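Local coordinates for protein importin subunit beta-1 (Saccharomyces cerevisiae, PDB 5OWU) that carries proteins into the nucleus through its association with importin alpha, the adaptor that recognises the classical nuclear localization signal of the cargo, at residues L333-E338 against W383-A388; V370-V374 against A392-I396; H466-T471 against E513-S519; C294-I298 against L357-N361. All coordinates share one frame; numbering follows the deposited sequence.

Contact 1: L333-E338 against W383-A388; sequences LTRQNE and WRNREA
R384, on the first turn of helix 383-395, and Q336, in the loop that leaves helix 317-332, run antiparallel alongside one another, each side chain bonding to the other residue's backbone carbonyl. The arginine reaches out with its chain extended from CG to NE and grips the backbone carbonyl of Q336 end-on: R384 NH1 lies 2.7 Å from Q336 O and R384 NH2 3.0 Å from the same atom. Both nitrogens come from one face of the peptide plane, about 45° above it, while the oxygen stays in the plane of the guanidinium. Weaker bonds run from NH1 to T334 O and Q336 OE1.

The amide of Q336, its chain bent at chi2 (92°), runs back toward the helix. There Q336 NE2 donates to E387 OE1 at 2.7 Å, in a nearly straight bond (165°), and to R384 O at 3.0 Å, on a lone pair in the carbonyl plane. E387 OE1 also accepts from a water that donates to L333 O as well, and T430 holds OE2.

T334 adds an apolar patch, its CG2 3.7 Å from A388 CB, which L333 CB also meets. W383 lays its ring against the CG of R384.

The contact thus ties the loop of HEAT 8 to the start of the second helix of HEAT 9. Helix 425-442 touches W383 and E387 from beyond, and L333 leans on helix 347-362.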
loop_
_atom_site.group_PDB
_atom_site.type_symbol
_atom_site.label_atom_id
_atom_site.label_comp_id
_atom_site.label_asym_id
_atom_site.label_seq_id
_atom_site.Cartn_x
_atom_site.Cartn_y
_atom_site.Cartn_z
ATOM N N LEU A 333 22.499 -6.620 -14.609
ATOM C CA LEU A 333 21.947 -5.416 -15.230
ATOM C C LEU A 333 22.003 -5.433 -16.757
ATOM O O LEU A 333 21.255 -4.679 -17.395
ATOM C CB LEU A 333 22.675 -4.171 -14.716
ATOM C CG LEU A 333 22.528 -3.884 -13.220
ATOM C CD1 LEU A 333 23.339 -2.661 -12.842
ATOM C CD2 LEU A 333 21.063 -3.688 -12.846
ATOM N N THR A 334 22.860 -6.255 -17.370
ATOM C CA THR A 334 22.994 -6.262 -18.824
ATOM C C THR A 334 22.038 -7.238 -19.503
ATOM O O THR A 334 22.234 -7.566 -20.678
ATOM C CB THR A 334 24.431 -6.589 -19.236
ATOM O OG1 THR A 334 24.796 -7.881 -18.734
ATOM C CG2 THR A 334 25.386 -5.535 -18.708
ATOM N N ARG A 335 21.010 -7.701 -18.799
ATOM C CA ARG A 335 20.000 -8.580 -19.373
ATOM C C ARG A 335 18.687 -7.835 -19.613
ATOM O O ARG A 335 17.602 -8.360 -19.365
ATOM C CB ARG A 335 19.782 -9.797 -18.476
ATOM C CG ARG A 335 21.034 -10.621 -18.253
ATOM C CD ARG A 335 20.725 -11.889 -17.471
ATOM N NE ARG A 335 21.932 -12.601 -17.050
ATOM C CZ ARG A 335 21.928 -13.796 -16.467
ATOM N NH1 ARG A 335 20.781 -14.426 -16.232
ATOM N NH2 ARG A 335 23.068 -14.363 -16.111
ATOM N N GLN A 336 18.772 -6.600 -20.107
ATOM C CA GLN A 336 17.575 -5.870 -20.492
ATOM C C GLN A 336 16.935 -6.518 -21.725
ATOM O O GLN A 336 17.467 -7.460 -22.315
ATOM C CB GLN A 336 17.900 -4.405 -20.790
ATOM C CG GLN A 336 18.902 -3.741 -19.840
ATOM C CD GLN A 336 20.335 -3.840 -20.336
ATOM O OE1 GLN A 336 20.737 -4.856 -20.902
ATOM N NE2 GLN A 336 21.113 -2.782 -20.125
ATOM N N ASN A 337 15.785 -5.985 -22.125
ATOM C CA ASN A 337 15.079 -6.459 -23.312
ATOM C C ASN A 337 15.501 -5.652 -24.537
ATOM O O ASN A 337 15.573 -4.420 -24.475
ATOM C CB ASN A 337 13.568 -6.345 -23.098
ATOM C CG ASN A 337 13.145 -6.801 -21.716
ATOM O OD1 ASN A 337 13.678 -7.776 -21.183
ATOM N ND2 ASN A 337 12.196 -6.087 -21.121
ATOM N N GLU A 338 15.774 -6.346 -25.649
ATOM C CA GLU A 338 16.139 -5.687 -26.908
ATOM C C GLU A 338 14.891 -5.128 -27.594
ATOM O O GLU A 338 14.513 -5.533 -28.693
ATOM C CB GLU A 338 16.880 -6.644 -27.837
ATOM C CG GLU A 338 18.361 -6.831 -27.494
ATOM C CD GLU A 338 19.334 -6.144 -28.451
ATOM O OE1 GLU A 338 18.916 -5.235 -29.201
ATOM O OE2 GLU A 338 20.531 -6.513 -28.436
ATOM N N TRP A 383 25.360 -1.102 -26.134
ATOM C CA TRP A 383 24.413 -0.238 -25.437
ATOM C C TRP A 383 23.982 -0.842 -24.111
ATOM O O TRP A 383 23.704 -0.108 -23.157
ATOM C CB TRP A 383 23.185 0.047 -26.313
ATOM C CG TRP A 383 22.246 -1.121 -26.501
ATOM C CD1 TRP A 383 22.222 -1.994 -27.553
ATOM C CD2 TRP A 383 21.187 -1.527 -25.623
ATOM N NE1 TRP A 383 21.216 -2.916 -27.382
ATOM C CE2 TRP A 383 20.567 -2.653 -26.207
ATOM C CE3 TRP A 383 20.707 -1.052 -24.400
ATOM C CZ2 TRP A 383 19.497 -3.310 -25.606
ATOM C CZ3 TRP A 383 19.640 -1.707 -23.807
ATOM C CH2 TRP A 383 19.046 -2.822 -24.411
ATOM N N ARG A 384 23.931 -2.172 -24.024
ATOM C CA ARG A 384 23.510 -2.810 -22.780
ATOM C C ARG A 384 24.457 -2.467 -21.636
ATOM O O ARG A 384 24.028 -2.304 -20.487
ATOM C CB ARG A 384 23.436 -4.323 -22.965
ATOM C CG ARG A 384 22.346 -4.791 -23.912
ATOM C CD ARG A 384 22.461 -6.294 -24.103
ATOM N NE ARG A 384 21.283 -6.894 -24.726
ATOM C CZ ARG A 384 20.157 -7.181 -24.082
ATOM N NH1 ARG A 384 20.028 -6.906 -22.791
ATOM N NH2 ARG A 384 19.151 -7.740 -24.730
ATOM N N ASN A 385 25.752 -2.348 -21.937
ATOM C CA ASN A 385 26.733 -2.059 -20.899
ATOM C C ASN A 385 26.696 -0.595 -20.473
ATOM O O ASN A 385 26.825 -0.292 -19.283
ATOM C CB ASN A 385 28.123 -2.457 -21.386
ATOM C CG ASN A 385 28.266 -3.961 -21.548
ATOM O OD1 ASN A 385 27.817 -4.534 -22.536
ATOM N ND2 ASN A 385 28.876 -4.605 -20.569
ATOM N N ARG A 386 26.500 0.328 -21.413
ATOM C CA ARG A 386 26.370 1.733 -21.033
ATOM C C ARG A 386 25.096 1.966 -20.222
ATOM O O ARG A 386 25.119 2.660 -19.189
ATOM C CB ARG A 386 26.389 2.613 -22.281
ATOM C CG ARG A 386 27.593 2.376 -23.201
ATOM C CD ARG A 386 27.784 3.501 -24.216
ATOM N NE ARG A 386 26.678 3.607 -25.163
ATOM C CZ ARG A 386 26.517 2.815 -26.217
ATOM N NH1 ARG A 386 27.378 1.833 -26.456
ATOM N NH2 ARG A 386 25.483 2.991 -27.026
ATOM N N GLU A 387 23.975 1.387 -20.666
ATOM C CA GLU A 387 22.733 1.510 -19.908
ATOM C C GLU A 387 22.901 0.927 -18.512
ATOM O O GLU A 387 22.501 1.542 -17.516
ATOM C CB GLU A 387 21.587 0.819 -20.652
ATOM C CG GLU A 387 20.194 1.158 -20.112
ATOM C CD GLU A 387 19.815 0.369 -18.864
ATOM O OE1 GLU A 387 20.445 -0.678 -18.599
ATOM O OE2 GLU A 387 18.878 0.798 -18.151
ATOM N N ALA A 388 23.512 -0.257 -18.421
ATOM C CA ALA A 388 23.800 -0.842 -17.115
ATOM C C ALA A 388 24.640 0.102 -16.262
ATOM O O ALA A 388 24.413 0.228 -15.054
ATOM C CB ALA A 388 24.511 -2.185 -17.288
HETATM O O HOH W 1 20.222 -2.363 -16.465
#

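Contact 2: V370-V374 against A392-I396; sequences VLEFV and AFGSI
HEAT 9 is a hairpin of two helices, and V370 and I396 meet where its helix 367-377 packs against the end of helix 383-395. The two side chains reach toward each other tip to tip. V370 CG1 lies 3.6 Å from I396 CD1, while I396 CG2 sits 3.7 Å from V370 CG2, so that both branches of the valine are engaged. I396 holds CG1 between its backbone N and carbonyl carbon (chi1 61°), a setting that turns CG1 and CD1 as well as CG2 onto the valine.

A392 fills the next position with its single methyl. A392 CB is 4.0 Å from V370 CG1 and 4.2 Å from both F373 CD2 and V374 CG2, and thus lies among three side chains of the facing helix. Farther round, V374 sets CG2 against the base of F393, 4.1 Å from F393 CB, and L371 brings CD2 to 4.2 Å from F393 CE2, at the far part of the ring. The methyl of L371 approaches this ring obliquely, and the same methyl also nears I396 CD1. The side chains that meet here are all hydrocarbon, and the cohesion comes from apolar burial; the polar S395 OG turns to M391 O and Q356 instead.

The interface is enclosed by neighbouring repeats. Helices 317-332 and 347-362 cover V370 and A392 through V326, L330 and L355, whereas F393 continues into helices 402-418 and 425-442, against V409, A412, I416, C434 and I438.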
loop_
_atom_site.group_PDB
_atom_site.type_symbol
_atom_site.label_atom_id
_atom_site.label_comp_id
_atom_site.label_asym_id
_atom_site.label_seq_id
_atom_site.Cartn_x
_atom_site.Cartn_y
_atom_site.Cartn_z
ATOM N N VAL A 370 30.567 -0.950 -7.413
ATOM C CA VAL A 370 29.702 -0.256 -8.367
ATOM C C VAL A 370 30.512 0.717 -9.208
ATOM O O VAL A 370 30.411 0.725 -10.437
ATOM C CB VAL A 370 28.551 0.456 -7.641
ATOM C CG1 VAL A 370 27.764 1.319 -8.621
ATOM C CG2 VAL A 370 27.644 -0.574 -6.980
ATOM N N LEU A 371 31.324 1.557 -8.564
ATOM C CA LEU A 371 32.122 2.517 -9.317
ATOM C C LEU A 371 33.060 1.809 -10.284
ATOM O O LEU A 371 33.299 2.294 -11.399
ATOM C CB LEU A 371 32.905 3.414 -8.358
ATOM C CG LEU A 371 32.035 4.374 -7.544
ATOM C CD1 LEU A 371 32.864 5.066 -6.473
ATOM C CD2 LEU A 371 31.349 5.401 -8.463
ATOM N N GLU A 372 33.592 0.651 -9.888
ATOM C CA GLU A 372 34.410 -0.121 -10.817
ATOM C C GLU A 372 33.598 -0.533 -12.041
ATOM O O GLU A 372 34.038 -0.353 -13.187
ATOM C CB GLU A 372 34.993 -1.349 -10.111
ATOM C CG GLU A 372 36.125 -2.012 -10.887
ATOM C CD GLU A 372 36.568 -3.333 -10.285
ATOM O OE1 GLU A 372 36.357 -3.543 -9.068
ATOM O OE2 GLU A 372 37.121 -4.164 -11.037
ATOM N N PHE A 373 32.400 -1.083 -11.818
ATOM C CA PHE A 373 31.528 -1.461 -12.933
ATOM C C PHE A 373 31.208 -0.262 -13.833
ATOM O O PHE A 373 31.282 -0.349 -15.069
ATOM C CB PHE A 373 30.253 -2.084 -12.370
ATOM C CG PHE A 373 29.292 -2.552 -13.409
ATOM C CD1 PHE A 373 29.414 -3.817 -13.959
ATOM C CD2 PHE A 373 28.252 -1.735 -13.830
ATOM C CE1 PHE A 373 28.524 -4.258 -14.913
ATOM C CE2 PHE A 373 27.359 -2.173 -14.788
ATOM C CZ PHE A 373 27.500 -3.437 -15.333
ATOM N N VAL A 374 30.847 0.870 -13.226
ATOM C CA VAL A 374 30.517 2.067 -13.995
ATOM C C VAL A 374 31.694 2.462 -14.876
ATOM O O VAL A 374 31.547 2.660 -16.089
ATOM C CB VAL A 374 30.108 3.216 -13.053
ATOM C CG1 VAL A 374 29.885 4.514 -13.830
ATOM C CG2 VAL A 374 28.861 2.854 -12.292
ATOM N N ALA A 392 23.457 1.549 -12.680
ATOM C CA ALA A 392 24.170 1.290 -11.434
ATOM C C ALA A 392 24.513 2.595 -10.719
ATOM O O ALA A 392 24.296 2.738 -9.498
ATOM C CB ALA A 392 25.434 0.471 -11.727
ATOM N N PHE A 393 25.019 3.578 -11.471
ATOM C CA PHE A 393 25.390 4.836 -10.837
ATOM C C PHE A 393 24.181 5.482 -10.181
ATOM O O PHE A 393 24.232 5.879 -9.012
ATOM C CB PHE A 393 26.019 5.790 -11.849
ATOM C CG PHE A 393 26.684 6.965 -11.205
ATOM C CD1 PHE A 393 25.965 8.103 -10.912
ATOM C CD2 PHE A 393 28.022 6.919 -10.865
ATOM C CE1 PHE A 393 26.574 9.187 -10.305
ATOM C CE2 PHE A 393 28.633 7.988 -10.257
ATOM C CZ PHE A 393 27.911 9.126 -9.977
ATOM N N GLY A 394 23.073 5.581 -10.915
ATOM C CA GLY A 394 21.870 6.140 -10.331
ATOM C C GLY A 394 21.386 5.336 -9.143
ATOM O O GLY A 394 20.857 5.898 -8.181
ATOM N N SER A 395 21.587 4.018 -9.180
ATOM C CA SER A 395 21.137 3.149 -8.100
ATOM C C SER A 395 21.954 3.285 -6.821
ATOM O O SER A 395 21.510 2.773 -5.788
ATOM C CB SER A 395 21.161 1.687 -8.548
ATOM O OG SER A 395 20.124 1.421 -9.472
ATOM N N ILE A 396 23.123 3.932 -6.842
ATOM C CA ILE A 396 23.856 4.141 -5.585
ATOM C C ILE A 396 23.772 5.589 -5.088
ATOM O O ILE A 396 24.541 5.980 -4.211
ATOM C CB ILE A 396 25.323 3.678 -5.688
ATOM C CG1 ILE A 396 26.089 4.451 -6.764
ATOM C CG2 ILE A 396 25.381 2.175 -5.946
ATOM C CD1 ILE A 396 27.604 4.318 -6.650
#

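Contact 3: H466-T471 against E513-S519; sequences HPKVAT and EFNARAS
P467 and A516 form the apolar centre, P467 CB lying 3.6 Å from A516 CB, with A470 CB adding its methyl to the same alanine. Beside them stands F514, whose ring takes P467 CG at its edge and K468 over one face. K468 CG lies 3.8 Å from the ring centroid and 21° off the normal, a CH-pi contact, and the bend of the lysine at chi3 (132°) brings K468 CE back to 3.6 Å from F514 CE1. The ammonium then goes on to a salt bridge with D343. H466 approaches the ring obliquely, H466 CE1 being 3.7 Å from F514 CE2. Replacing F514 by an alanine would probably open a gap beside P467 and strip the aliphatic chain of K468 of the ring face it lies on.

Toward the polar edge, T471 points its hydroxyl, anti to its carbonyl carbon (chi1 -66°), between two carbonyls. T471 OG1 is 2.7 Å from F514 O and 3.1 Å from P467 O, and its one proton may serve either. T471 CG2 packs against S519, whose OG donates to N515 O at 2.8 Å. A water bridges A470 O, by a weak bond, and A516 O.

H466 is the N-cap of helix 467-484: its ND1 accepts from K468 N. N515 holds the N-cap position of helix 516-530, without a capping bond from its side chain. The contact joins the first turns of two helices from successive HEAT repeats, 11 and 12, as in the side-by-side stacking of an alpha solenoid.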
loop_
_atom_site.group_PDB
_atom_site.type_symbol
_atom_site.label_atom_id
_atom_site.label_comp_id
_atom_site.label_asym_id
_atom_site.label_seq_id
_atom_site.Cartn_x
_atom_site.Cartn_y
_atom_site.Cartn_z
ATOM N N HIS A 466 12.565 11.451 -27.704
ATOM C CA HIS A 466 11.569 10.395 -27.633
ATOM C C HIS A 466 10.772 10.523 -26.336
ATOM O O HIS A 466 11.347 10.854 -25.288
ATOM C CB HIS A 466 12.265 9.035 -27.696
ATOM C CG HIS A 466 11.332 7.872 -27.819
ATOM N ND1 HIS A 466 10.622 7.367 -26.751
ATOM C CD2 HIS A 466 11.006 7.104 -28.885
ATOM C CE1 HIS A 466 9.893 6.341 -27.155
ATOM N NE2 HIS A 466 10.110 6.160 -28.446
ATOM N N PRO A 467 9.464 10.269 -26.357
ATOM C CA PRO A 467 8.665 10.463 -25.133
ATOM C C PRO A 467 9.200 9.736 -23.907
ATOM O O PRO A 467 9.032 10.241 -22.789
ATOM C CB PRO A 467 7.275 9.946 -25.535
ATOM C CG PRO A 467 7.476 9.194 -26.819
ATOM C CD PRO A 467 8.627 9.833 -27.492
ATOM N N LYS A 468 9.833 8.570 -24.071
ATOM C CA LYS A 468 10.399 7.864 -22.921
ATOM C C LYS A 468 11.474 8.692 -22.229
ATOM O O LYS A 468 11.550 8.718 -20.993
ATOM C CB LYS A 468 10.972 6.519 -23.356
ATOM C CG LYS A 468 9.919 5.514 -23.706
ATOM C CD LYS A 468 10.524 4.173 -24.050
ATOM C CE LYS A 468 9.806 3.063 -23.303
ATOM N NZ LYS A 468 9.968 1.754 -23.973
ATOM N N VAL A 469 12.323 9.362 -23.011
ATOM C CA VAL A 469 13.314 10.277 -22.449
ATOM C C VAL A 469 12.626 11.485 -21.818
ATOM O O VAL A 469 12.938 11.881 -20.687
ATOM C CB VAL A 469 14.317 10.701 -23.541
ATOM C CG1 VAL A 469 15.386 11.647 -22.981
ATOM C CG2 VAL A 469 14.975 9.472 -24.172
ATOM N N ALA A 470 11.667 12.078 -22.535
ATOM C CA ALA A 470 10.999 13.289 -22.058
ATOM C C ALA A 470 10.322 13.069 -20.705
ATOM O O ALA A 470 10.338 13.955 -19.842
ATOM C CB ALA A 470 9.972 13.759 -23.097
ATOM N N THR A 471 9.716 11.901 -20.504
ATOM C CA THR A 471 9.054 11.620 -19.230
ATOM C C THR A 471 10.053 11.653 -18.082
ATOM O O THR A 471 9.821 12.288 -17.037
ATOM C CB THR A 471 8.356 10.261 -19.317
ATOM O OG1 THR A 471 7.290 10.349 -20.273
ATOM C CG2 THR A 471 7.793 9.819 -17.975
ATOM N N GLU A 513 1.992 9.604 -25.425
ATOM C CA GLU A 513 2.719 8.347 -25.474
ATOM C C GLU A 513 3.769 8.300 -24.366
ATOM O O GLU A 513 4.403 9.309 -24.030
ATOM C CB GLU A 513 3.353 8.151 -26.850
ATOM C CG GLU A 513 3.716 6.702 -27.123
ATOM C CD GLU A 513 4.015 6.426 -28.582
ATOM O OE1 GLU A 513 3.060 6.178 -29.347
ATOM O OE2 GLU A 513 5.202 6.466 -28.963
ATOM N N PHE A 514 3.880 7.123 -23.745
ATOM C CA PHE A 514 4.810 6.874 -22.645
ATOM C C PHE A 514 4.717 7.953 -21.574
ATOM O O PHE A 514 5.682 8.229 -20.861
ATOM C CB PHE A 514 6.233 6.718 -23.180
ATOM C CG PHE A 514 6.378 5.539 -24.091
ATOM C CD1 PHE A 514 6.244 4.253 -23.592
ATOM C CD2 PHE A 514 6.605 5.706 -25.441
ATOM C CE1 PHE A 514 6.354 3.157 -24.424
ATOM C CE2 PHE A 514 6.714 4.610 -26.279
ATOM C CZ PHE A 514 6.590 3.335 -25.766
ATOM N N ASN A 515 3.531 8.545 -21.452
ATOM C CA ASN A 515 3.186 9.472 -20.380
ATOM C C ASN A 515 3.998 10.761 -20.428
ATOM O O ASN A 515 4.038 11.502 -19.440
ATOM C CB ASN A 515 3.336 8.804 -19.012
ATOM C CG ASN A 515 2.273 9.248 -18.038
ATOM O OD1 ASN A 515 1.087 9.265 -18.371
ATOM N ND2 ASN A 515 2.685 9.625 -16.831
ATOM N N ALA A 516 4.600 11.082 -21.580
ATOM C CA ALA A 516 5.441 12.276 -21.654
ATOM C C ALA A 516 4.645 13.567 -21.467
ATOM O O ALA A 516 5.160 14.528 -20.888
ATOM C CB ALA A 516 6.192 12.301 -22.985
ATOM N N ARG A 517 3.402 13.623 -21.945
ATOM C CA ARG A 517 2.641 14.863 -21.822
ATOM C C ARG A 517 2.126 15.059 -20.397
ATOM O O ARG A 517 2.315 16.126 -19.797
ATOM C CB ARG A 517 1.491 14.863 -22.836
ATOM C CG ARG A 517 0.648 16.128 -22.833
ATOM C CD ARG A 517 -0.327 16.130 -24.008
ATOM N NE ARG A 517 -1.337 15.080 -23.905
ATOM C CZ ARG A 517 -2.126 14.697 -24.908
ATOM N NH1 ARG A 517 -2.013 15.264 -26.098
ATOM N NH2 ARG A 517 -3.031 13.742 -24.725
ATOM N N ALA A 518 1.500 14.027 -19.827
ATOM C CA ALA A 518 1.037 14.107 -18.443
ATOM C C ALA A 518 2.179 14.428 -17.487
ATOM O O ALA A 518 2.030 15.267 -16.583
ATOM C CB ALA A 518 0.365 12.792 -18.043
ATOM N N SER A 519 3.333 13.777 -17.670
ATOM C CA SER A 519 4.484 14.066 -16.825
ATOM C C SER A 519 4.862 15.536 -16.914
ATOM O O SER A 519 5.158 16.173 -15.892
ATOM C CB SER A 519 5.662 13.174 -17.222
ATOM O OG SER A 519 5.341 11.815 -16.973
HETATM O O HOH W 2 7.703 15.264 -20.245
#

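Contact 4: C294-I298 against L357-N361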
loop_
_atom_site.group_PDB
_atom_site.type_symbol
_atom_site.label_atom_id
_atom_site.label_comp_id
_atom_site.label_asym_id
_atom_site.label_seq_id
_atom_site.Cartn_x
_atom_site.Cartn_y
_atom_site.Cartn_z
ATOM N N CYS A 294 17.989 -7.487 2.549
ATOM C CA CYS A 294 18.204 -6.051 2.704
ATOM C C CYS A 294 16.993 -5.376 3.337
ATOM O O CYS A 294 17.139 -4.538 4.232
ATOM C CB CYS A 294 18.521 -5.409 1.354
ATOM S SG CYS A 294 20.171 -5.774 0.750
ATOM N N GLU A 295 15.788 -5.713 2.872
ATOM C CA GLU A 295 14.586 -5.090 3.421
ATOM C C GLU A 295 14.480 -5.329 4.919
ATOM O O GLU A 295 14.108 -4.420 5.682
ATOM C CB GLU A 295 13.340 -5.628 2.713
ATOM C CG GLU A 295 13.267 -5.263 1.244
ATOM C CD GLU A 295 12.192 -6.037 0.507
ATOM O OE1 GLU A 295 11.479 -6.827 1.160
ATOM O OE2 GLU A 295 12.067 -5.860 -0.723
ATOM N N GLU A 296 14.802 -6.550 5.361
ATOM C CA GLU A 296 14.694 -6.854 6.783
ATOM C C GLU A 296 15.739 -6.088 7.581
ATOM O O GLU A 296 15.447 -5.579 8.669
ATOM C CB GLU A 296 14.827 -8.363 7.023
ATOM C CG GLU A 296 13.674 -9.205 6.476
ATOM C CD GLU A 296 12.292 -8.723 6.929
ATOM O OE1 GLU A 296 12.129 -8.361 8.118
ATOM O OE2 GLU A 296 11.371 -8.699 6.083
ATOM N N GLU A 297 16.961 -5.977 7.054
ATOM C CA GLU A 297 17.996 -5.270 7.802
ATOM C C GLU A 297 17.743 -3.763 7.833
ATOM O O GLU A 297 18.034 -3.104 8.844
ATOM C CB GLU A 297 19.367 -5.625 7.219
ATOM C CG GLU A 297 19.644 -7.123 7.399
ATOM C CD GLU A 297 21.001 -7.589 6.906
ATOM O OE1 GLU A 297 21.626 -6.913 6.067
ATOM O OE2 GLU A 297 21.439 -8.658 7.369
ATOM N N ILE A 298 17.165 -3.206 6.767
ATOM C CA ILE A 298 16.763 -1.802 6.803
ATOM C C ILE A 298 15.660 -1.602 7.835
ATOM O O ILE A 298 15.675 -0.631 8.604
ATOM C CB ILE A 298 16.323 -1.328 5.404
ATOM C CG1 ILE A 298 17.509 -1.341 4.439
ATOM C CG2 ILE A 298 15.729 0.097 5.467
ATOM C CD1 ILE A 298 17.127 -1.273 2.956
ATOM N N LEU A 357 18.549 -1.344 -2.774
ATOM C CA LEU A 357 18.419 -1.781 -1.385
ATOM C C LEU A 357 19.785 -1.959 -0.723
ATOM O O LEU A 357 19.982 -1.579 0.441
ATOM C CB LEU A 357 17.620 -3.084 -1.317
ATOM C CG LEU A 357 16.135 -2.971 -1.675
ATOM C CD1 LEU A 357 15.497 -4.348 -1.777
ATOM C CD2 LEU A 357 15.399 -2.126 -0.650
ATOM N N PHE A 358 20.733 -2.564 -1.435
ATOM C CA PHE A 358 22.083 -2.694 -0.895
ATOM C C PHE A 358 22.660 -1.331 -0.548
ATOM O O PHE A 358 23.255 -1.151 0.517
ATOM C CB PHE A 358 22.987 -3.419 -1.892
ATOM C CG PHE A 358 23.150 -4.884 -1.605
ATOM C CD1 PHE A 358 24.135 -5.323 -0.726
ATOM C CD2 PHE A 358 22.322 -5.820 -2.205
ATOM C CE1 PHE A 358 24.294 -6.668 -0.451
ATOM C CE2 PHE A 358 22.472 -7.173 -1.937
ATOM C CZ PHE A 358 23.462 -7.598 -1.057
ATOM N N ALA A 359 22.492 -0.351 -1.441
ATOM C CA ALA A 359 23.077 0.964 -1.197
ATOM C C ALA A 359 22.430 1.647 0.001
ATOM O O ALA A 359 23.123 2.284 0.802
ATOM C CB ALA A 359 22.949 1.840 -2.441
ATOM N N GLN A 360 21.105 1.543 0.133
ATOM C CA GLN A 360 20.429 2.134 1.287
ATOM C C GLN A 360 20.850 1.448 2.580
ATOM O O GLN A 360 21.023 2.100 3.615
ATOM C CB GLN A 360 18.909 2.046 1.105
ATOM C CG GLN A 360 18.380 2.919 -0.016
ATOM C CD GLN A 360 16.938 2.615 -0.372
ATOM O OE1 GLN A 360 16.529 1.455 -0.428
ATOM N NE2 GLN A 360 16.158 3.660 -0.620
ATOM N N ASN A 361 21.027 0.130 2.535
ATOM C CA ASN A 361 21.325 -0.635 3.737
ATOM C C ASN A 361 22.784 -0.500 4.154
ATOM O O ASN A 361 23.088 -0.539 5.351
ATOM C CB ASN A 361 20.973 -2.103 3.490
ATOM C CG ASN A 361 21.157 -2.975 4.714
ATOM O OD1 ASN A 361 21.172 -2.497 5.845
ATOM N ND2 ASN A 361 21.281 -4.275 4.485
#
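C294 and L357 meet CB to CB at 3.7 Å between two helices of successive HEAT repeats, 7 and 8, stacked side by side as in an alpha solenoid. The segments 294-298 and 357-361 run in nearly the same direction, their axes 9.4 Å apart and 24° from parallel. C294 SG lies over one face of the F358 ring, 3.8 Å from its centroid and only 16° off the normal, in a sulfur-aromatic contact. L357 spreads its other atoms along the helix opposite: CD1 lies alongside the E295 side chain, near both CG and OE2, and CD2 meets I298 CD1.

One turn on, N361 packs against both E297 and I298. N361 CB lies 3.7 Å from I298 CG1, and CG, anti to the backbone N (chi1 -176°), carries the amide toward E297. An alanine in place of N361 would keep the CB against I298 but is likely to lose the amide bond to E297, leaving that side of the carboxylate without its partner from the facing helix.

What positions the glutamate lies farther out: OE2 accepts from Y256 and the backbone N of F317, and OE1 has a weak bond from the backbone N of A318. Helix 317-332 also covers C294, F358 and N361 through A318. Held in this way, E297 OE1 offers its anti lone pair to N361 ND2 at 3.1 Å, with the oxygen essentially in the plane of the amide.

Contacts 1 and 2 share helix 383-395 and touch directly, A388 CB lying 3.8 Å from F373 CZ and L333 CD1 3.9 Å from A392 CB; the apolar side of contact 1 thus runs on into the core of HEAT 9. Contact 2 in turn meets contact 4, where S395 O is 3.8 Å from A359 CB, so contacts 1, 2 and 4 form a continuous run across repeats 7 to 9. Contact 3 stands apart, in repeats 11 and 12: its nearest atoms are about 8 Å from contact 1 and about 20 Å from contact 4. All but contact 2, within one repeat, join successive HEAT repeats.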